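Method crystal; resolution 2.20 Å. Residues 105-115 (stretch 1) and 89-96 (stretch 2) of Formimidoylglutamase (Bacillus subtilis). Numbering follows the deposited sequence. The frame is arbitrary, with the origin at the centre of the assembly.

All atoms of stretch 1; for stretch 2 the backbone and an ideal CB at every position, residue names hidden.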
# COMPACT_ATOMS: atom_id res chain seq x y z
N HIS D 105 -21.46 -27.12 -10.98
CA HIS D 105 -21.82 -28.53 -10.83
C HIS D 105 -20.98 -29.21 -9.75
O HIS D 105 -21.50 -30.01 -8.96
CB HIS D 105 -21.71 -29.27 -12.15
CG HIS D 105 -22.80 -28.92 -13.13
ND1 HIS D 105 -22.55 -28.25 -14.30
CD2 HIS D 105 -24.13 -29.12 -13.08
CE1 HIS D 105 -23.69 -28.06 -14.95
NE2 HIS D 105 -24.66 -28.59 -14.23
N HIS D 106 -19.69 -28.91 -9.71
CA HIS D 106 -18.85 -29.40 -8.62
C HIS D 106 -19.52 -29.09 -7.29
O HIS D 106 -19.67 -29.96 -6.43
CB HIS D 106 -17.48 -28.75 -8.66
CG HIS D 106 -16.64 -29.17 -9.81
ND1 HIS D 106 -17.04 -30.13 -10.72
CD2 HIS D 106 -15.41 -28.77 -10.21
CE1 HIS D 106 -16.10 -30.30 -11.63
NE2 HIS D 106 -15.10 -29.48 -11.35
N ILE D 107 -19.94 -27.84 -7.14
CA ILE D 107 -20.52 -27.37 -5.89
C ILE D 107 -21.81 -28.11 -5.57
O ILE D 107 -21.97 -28.62 -4.46
CB ILE D 107 -20.80 -25.86 -5.92
CG1 ILE D 107 -19.49 -25.10 -6.22
CG2 ILE D 107 -21.44 -25.42 -4.62
CD1 ILE D 107 -19.66 -23.60 -6.45
N PHE D 108 -22.72 -28.19 -6.53
CA PHE D 108 -23.98 -28.84 -6.27
C PHE D 108 -23.80 -30.32 -5.94
O PHE D 108 -24.46 -30.84 -5.05
CB PHE D 108 -24.96 -28.70 -7.43
CG PHE D 108 -26.21 -29.51 -7.23
CD1 PHE D 108 -26.50 -30.59 -8.06
CD2 PHE D 108 -27.07 -29.24 -6.18
CE1 PHE D 108 -27.64 -31.35 -7.86
CE2 PHE D 108 -28.21 -29.99 -5.98
CZ PHE D 108 -28.50 -31.06 -6.81
N GLN D 109 -22.90 -30.99 -6.66
CA GLN D 109 -22.76 -32.45 -6.50
C GLN D 109 -22.12 -32.81 -5.19
O GLN D 109 -22.52 -33.79 -4.55
CB GLN D 109 -21.88 -33.02 -7.61
CG GLN D 109 -22.59 -33.39 -8.87
CD GLN D 109 -21.62 -33.99 -9.87
OE1 GLN D 109 -21.32 -33.39 -10.90
NE2 GLN D 109 -21.11 -35.18 -9.54
N THR D 110 -21.10 -32.04 -4.80
CA THR D 110 -20.35 -32.33 -3.60
C THR D 110 -21.26 -32.08 -2.42
O THR D 110 -21.39 -32.92 -1.52
CB THR D 110 -19.11 -31.43 -3.50
OG1 THR D 110 -18.24 -31.72 -4.59
CG2 THR D 110 -18.38 -31.67 -2.19
N MSE D 111 -21.92 -30.93 -2.45
CA MSE D 111 -22.84 -30.51 -1.42
C MSE D 111 -23.96 -31.55 -1.26
O MSE D 111 -24.33 -31.93 -0.15
CB MSE D 111 -23.41 -29.15 -1.81
CG MSE D 111 -23.62 -28.19 -0.67
SE MSE D 111 -21.97 -27.50 0.09
CE MSE D 111 -22.70 -26.86 1.77
N HIS D 112 -24.49 -32.00 -2.39
CA HIS D 112 -25.57 -32.98 -2.36
C HIS D 112 -25.09 -34.30 -1.76
O HIS D 112 -25.70 -34.81 -0.83
CB HIS D 112 -26.15 -33.22 -3.75
CG HIS D 112 -27.28 -34.20 -3.77
ND1 HIS D 112 -28.60 -33.82 -3.64
CD2 HIS D 112 -27.29 -35.55 -3.89
CE1 HIS D 112 -29.38 -34.89 -3.69
NE2 HIS D 112 -28.60 -35.96 -3.85
N ALA D 113 -24.00 -34.84 -2.29
CA ALA D 113 -23.46 -36.09 -1.76
C ALA D 113 -23.19 -35.96 -0.26
O ALA D 113 -23.58 -36.83 0.52
CB ALA D 113 -22.19 -36.48 -2.51
N LEU D 114 -22.54 -34.87 0.13
CA LEU D 114 -22.17 -34.62 1.52
C LEU D 114 -23.37 -34.57 2.47
O LEU D 114 -23.36 -35.23 3.50
CB LEU D 114 -21.37 -33.32 1.62
CG LEU D 114 -19.89 -33.35 2.01
CD1 LEU D 114 -19.28 -34.71 1.85
CD2 LEU D 114 -19.11 -32.29 1.23
N LEU D 115 -24.38 -33.78 2.12
CA LEU D 115 -25.59 -33.67 2.94
C LEU D 115 -26.27 -35.02 3.09
O LEU D 115 -26.75 -35.37 4.17
CB LEU D 115 -26.58 -32.69 2.31
CG LEU D 115 -26.65 -31.20 2.70
CD1 LEU D 115 -25.72 -30.85 3.84
CD2 LEU D 115 -26.42 -30.30 1.49
N UNK D 89 -12.91 -29.53 9.20
CA UNK D 89 -12.74 -28.77 7.98
C UNK D 89 -12.77 -29.79 6.86
O UNK D 89 -11.84 -30.57 6.69
CB UNK D 89 -11.45 -27.95 7.98
N UNK D 90 -13.86 -29.80 6.11
CA UNK D 90 -14.07 -30.82 5.10
C UNK D 90 -13.12 -30.67 3.91
O UNK D 90 -12.86 -31.64 3.19
CB UNK D 90 -15.52 -30.78 4.62
N UNK D 91 -12.60 -29.46 3.73
CA UNK D 91 -11.76 -29.15 2.58
C UNK D 91 -12.37 -28.05 1.73
O UNK D 91 -13.25 -27.31 2.18
CB UNK D 91 -11.53 -30.40 1.73
N UNK D 92 -11.88 -27.93 0.50
CA UNK D 92 -12.43 -26.99 -0.46
C UNK D 92 -13.07 -27.75 -1.62
O UNK D 92 -12.56 -28.79 -2.07
CB UNK D 92 -11.34 -26.04 -0.97
N UNK D 93 -14.19 -27.23 -2.11
CA UNK D 93 -14.78 -27.78 -3.31
C UNK D 93 -13.93 -27.40 -4.47
O UNK D 93 -13.58 -26.23 -4.64
CB UNK D 93 -16.22 -27.30 -3.51
N UNK D 94 -13.56 -28.39 -5.27
CA UNK D 94 -12.71 -28.14 -6.43
C UNK D 94 -13.36 -27.17 -7.42
O UNK D 94 -14.52 -27.31 -7.79
CB UNK D 94 -12.39 -29.46 -7.13
N UNK D 95 -12.60 -26.17 -7.85
CA UNK D 95 -13.12 -25.18 -8.78
C UNK D 95 -12.37 -25.26 -10.10
O UNK D 95 -11.14 -25.27 -10.13
CB UNK D 95 -13.02 -23.77 -8.19
N UNK D 96 -13.11 -25.31 -11.20
CA UNK D 96 -12.47 -25.33 -12.51
C UNK D 96 -11.80 -24.00 -12.83
O UNK D 96 -12.43 -22.94 -12.75
CB UNK D 96 -13.50 -25.67 -13.59

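The helix 105-115 runs nearly antiparallel to the strand 89-93, at 155°, with a closest axial approach of 9.5 Å, and it offers the strand His 106, Ile 107, Thr 110, Met 111 and Leu 114.

At position 89 no helix atom lies within 5.5 Å of the ideal CB, so the choice is open. The residue is Asp 89, whose OD1 accepts a hydrogen bond from the backbone N of position 91, 3.2 Å away.

Position 90 points its CA-to-CB bond toward the helix, and its ideal CB lies 5.2 Å from CD2 of Leu 114. That gap leaves room for a further carbon or two, and the neighbour is apolar; leucine, isoleucine, valine or methionine would all be reasonable. The residue is Leu 90; its CD1 packs 4.2 Å from Leu 114 CD2.

Position 91 has phi/psi of 119/-163, where a CB would be jammed against the carbonyl O of position 90. This backbone calls for glycine whatever the helix offers, and Gly 91 is found. Position 92 again has no helix atom near its ideal CB, leaving the choice open; Asp 92 makes its side-chain hydrogen bonds elsewhere in the structure.

Position 93 faces the helix squarely. Its ideal CB is 4.8 Å from Ile 107 CG1, 5.0 Å from Thr 110 OG1 and 5.2 Å from His 106 O. That oxygen already accepts hydrogen bonds from the N and OG1 of Thr 110, so a medium-sized apolar side chain suits the site: isoleucine, leucine, valine or methionine. The residue is Ile 93; its CG2 lies 4.1 Å from Ile 107 CG1 and 4.0 Å from His 106 CB, while CG1 sits 4.1 Å from Thr 110 CG2 and CD1 reaches 4.3 Å from the SE of Met 111, a selenomethionine.

At position 94 the CB points sideways, 4.4 Å from His 106 CD2. A polar or small side chain could sit beside this imidazole. Asp 94 brings OD2 to 3.4 Å from His 106 CD2, and its backbone O lies closer still, 3.0 Å from the same carbon, at the ring edge; neither is a hydrogen bond.

Position 95 points away, which permits many residues, but a long side chain could bend back. Ile 95 does so, its CD1 coming 4.5 Å from Ile 107 CG1.

Position 96 points sideways, its ideal CB 4.7 Å from His 106 NE2, and several side chains would fit. His 96 leads its ring away from the helix.

Stretch 2 (89-96) DLGDIDIH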
# COMPACT_ATOMS: atom_id res chain seq x y z
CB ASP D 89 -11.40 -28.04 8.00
CG ASP D 89 -11.26 -27.04 6.88
OD1 ASP D 89 -11.96 -27.18 5.85
OD2 ASP D 89 -10.44 -26.11 7.04
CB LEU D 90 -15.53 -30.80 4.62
CG LEU D 90 -16.57 -30.87 5.73
CD1 LEU D 90 -17.93 -31.20 5.13
CD2 LEU D 90 -16.17 -31.91 6.77
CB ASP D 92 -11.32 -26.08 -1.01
CG ASP D 92 -10.87 -25.02 -0.01
OD1 ASP D 92 -11.62 -24.70 0.93
OD2 ASP D 92 -9.75 -24.50 -0.19
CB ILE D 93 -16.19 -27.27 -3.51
CG1 ILE D 93 -17.06 -27.74 -2.35
CG2 ILE D 93 -16.75 -27.81 -4.83
CD1 ILE D 93 -18.38 -27.04 -2.26
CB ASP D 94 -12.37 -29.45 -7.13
CG ASP D 94 -11.55 -29.23 -8.37
OD1 ASP D 94 -10.34 -28.98 -8.24
OD2 ASP D 94 -12.12 -29.29 -9.48
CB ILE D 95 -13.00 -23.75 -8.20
CG1 ILE D 95 -13.74 -23.63 -6.87
CG2 ILE D 95 -13.52 -22.71 -9.22
CD1 ILE D 95 -15.20 -24.01 -6.94
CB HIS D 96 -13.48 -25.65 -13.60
CG HIS D 96 -12.85 -26.08 -14.88
ND1 HIS D 96 -13.22 -27.22 -15.55
CD2 HIS D 96 -11.83 -25.54 -15.59
CE1 HIS D 96 -12.48 -27.35 -16.63
NE2 HIS D 96 -11.63 -26.35 -16.68
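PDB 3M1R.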